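Local coordinates for glycine betaine, L-proline ABC transporter, glycine/betaine/L-proline-binding protein (ProX) (Borrelia burgdorferi, PDB 3TMG) that binds glycine betaine between its two lobes and probably delivers it, as a substrate-binding protein, to an ABC transporter in the cell membrane, at residues 135-140 with 178-183. Sequence-based numbering, arbitrary orientation.
Sequences GTQIVT and LVPLWK. With BET (trimethyl glycine), chain E.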
# COMPACT_ATOMS: atom_id res chain seq x y z
N GLY A 135 -1.77 -6.31 -6.16
CA GLY A 135 -2.20 -5.59 -7.35
C GLY A 135 -1.01 -5.14 -8.19
O GLY A 135 -0.96 -5.36 -9.41
N THR A 136 -0.04 -4.53 -7.53
CA THR A 136 1.13 -4.05 -8.26
C THR A 136 1.86 -5.20 -9.00
O THR A 136 2.35 -5.04 -10.12
CB THR A 136 2.09 -3.29 -7.34
OG1 THR A 136 1.47 -2.04 -6.97
CG2 THR A 136 3.39 -2.95 -8.10
N GLN A 137 1.93 -6.37 -8.36
CA GLN A 137 2.54 -7.53 -9.02
C GLN A 137 1.77 -8.02 -10.25
O GLN A 137 2.36 -8.38 -11.29
CB GLN A 137 2.67 -8.68 -8.01
CG GLN A 137 3.50 -9.89 -8.49
CD GLN A 137 5.00 -9.70 -8.34
OE1 GLN A 137 5.47 -8.61 -8.01
NE2 GLN A 137 5.76 -10.75 -8.66
N ILE A 138 0.45 -8.07 -10.11
CA ILE A 138 -0.43 -8.39 -11.24
C ILE A 138 -0.21 -7.42 -12.42
O ILE A 138 0.01 -7.85 -13.59
CB ILE A 138 -1.91 -8.38 -10.80
CG1 ILE A 138 -2.16 -9.50 -9.75
CG2 ILE A 138 -2.82 -8.52 -12.04
CD1 ILE A 138 -3.62 -9.63 -9.29
N VAL A 139 -0.24 -6.12 -12.14
CA VAL A 139 -0.17 -5.12 -13.23
C VAL A 139 1.24 -5.11 -13.84
O VAL A 139 1.42 -4.94 -15.03
CB VAL A 139 -0.57 -3.70 -12.77
CG1 VAL A 139 -0.48 -2.75 -13.94
CG2 VAL A 139 -2.04 -3.74 -12.27
N THR A 140 2.24 -5.33 -13.01
CA THR A 140 3.62 -5.48 -13.52
C THR A 140 3.73 -6.63 -14.56
O THR A 140 4.34 -6.48 -15.61
CB THR A 140 4.58 -5.75 -12.37
OG1 THR A 140 4.66 -4.59 -11.53
CG2 THR A 140 5.97 -6.06 -12.93
N LEU A 178 16.04 -4.34 -11.67
CA LEU A 178 14.71 -3.85 -12.01
C LEU A 178 13.70 -4.40 -10.98
O LEU A 178 13.65 -5.63 -10.72
CB LEU A 178 14.35 -4.37 -13.40
CG LEU A 178 12.97 -4.04 -13.97
CD1 LEU A 178 12.77 -2.53 -14.14
CD2 LEU A 178 12.80 -4.79 -15.28
N VAL A 179 12.92 -3.49 -10.37
CA VAL A 179 11.89 -3.87 -9.36
C VAL A 179 10.59 -3.09 -9.64
O VAL A 179 10.67 -2.00 -10.23
CB VAL A 179 12.36 -3.55 -7.91
CG1 VAL A 179 13.59 -4.39 -7.49
CG2 VAL A 179 12.56 -2.04 -7.69
N PRO A 180 9.43 -3.62 -9.21
CA PRO A 180 8.27 -2.77 -9.22
C PRO A 180 8.33 -2.02 -7.87
O PRO A 180 8.67 -2.63 -6.84
CB PRO A 180 7.10 -3.77 -9.30
CG PRO A 180 7.62 -5.02 -8.65
CD PRO A 180 9.11 -5.03 -8.87
N LEU A 181 8.19 -0.71 -7.90
CA LEU A 181 8.16 0.08 -6.66
C LEU A 181 7.02 1.10 -6.80
O LEU A 181 6.31 1.12 -7.80
CB LEU A 181 9.50 0.76 -6.34
CG LEU A 181 10.18 0.21 -5.08
CD1 LEU A 181 11.59 0.75 -4.89
CD2 LEU A 181 9.34 0.49 -3.82
N TRP A 182 6.83 1.92 -5.78
CA TRP A 182 5.67 2.78 -5.76
C TRP A 182 5.99 3.90 -4.85
O TRP A 182 6.97 3.83 -4.06
CB TRP A 182 4.41 2.01 -5.28
CG TRP A 182 4.61 1.34 -3.92
CD1 TRP A 182 4.41 1.87 -2.64
CD2 TRP A 182 5.13 0.00 -3.71
NE1 TRP A 182 4.72 0.94 -1.67
CE2 TRP A 182 5.19 -0.20 -2.26
CE3 TRP A 182 5.52 -1.04 -4.58
CZ2 TRP A 182 5.62 -1.40 -1.70
CZ3 TRP A 182 5.97 -2.24 -4.01
CH2 TRP A 182 6.01 -2.42 -2.60
N LYS A 183 5.19 4.97 -4.99
CA LYS A 183 5.17 6.03 -4.00
C LYS A 183 3.77 6.05 -3.41
O LYS A 183 2.78 5.79 -4.11
CB LYS A 183 5.52 7.42 -4.61
CG LYS A 183 6.93 7.51 -5.16
CD LYS A 183 7.23 8.91 -5.73
CE LYS A 183 8.74 9.14 -5.91
NZ LYS A 183 8.98 10.36 -6.76
N BET E . 1.29 -1.67 -2.94
CA BET E . -0.16 -1.88 -2.95
C BET E . -0.55 -2.43 -4.34
O BET E . -0.36 -3.62 -4.72
OXT BET E . -1.03 -1.61 -5.09
C1 BET E . 1.73 -1.00 -1.71
C2 BET E . 1.69 -0.81 -4.06
C3 BET E . 1.98 -2.97 -3.08
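Thr140 on helix 135-146 meets Pro180 on strand 179-183 where the backbones come closest, with CA atoms 6.9 Å apart. The short helical and strand axes approach to 9.2 Å with 128° between their N-to-C directions, so the helix crosses the strand obliquely, nearer antiparallel than parallel. Pro180 turns its CB toward the helix, and that atom carries the contact: Thr140 OG1 lies 3.4 Å from this CB, the two side chains crossing at about a right angle, and Thr136 CG2 sits 4.0 Å from it, one helical turn back. That methyl lies anti to the backbone N, which turns it to the strand and leaves Thr136 OG1 for a hydrogen bond with Gln100. Thr140 OG1 in turn donates to Thr136 O at 2.7 Å, with a C=O...donor angle of 145°; Thr140 N reaches the same oxygen from the opposite face of the carbonyl plane, so two donors grip it. At the pocket end, Thr136 N donates to the ligand oxygen O over 3.0 Å, nearly straight at 164°. From the strand, Trp182 lays one indole face against the trimethylammonium group, ligand C2 standing 3.5 Å above the ring plane. Helix and strand thus meet through van der Waals contacts on the proline ring, yet divide the betaine's chemistry: the helix's first turn, whose dipole probably assists, takes the carboxylate, while Trp182, with Trp72 beside it, offers aromatic surface to the cationic head, consistent with cation-pi recognition.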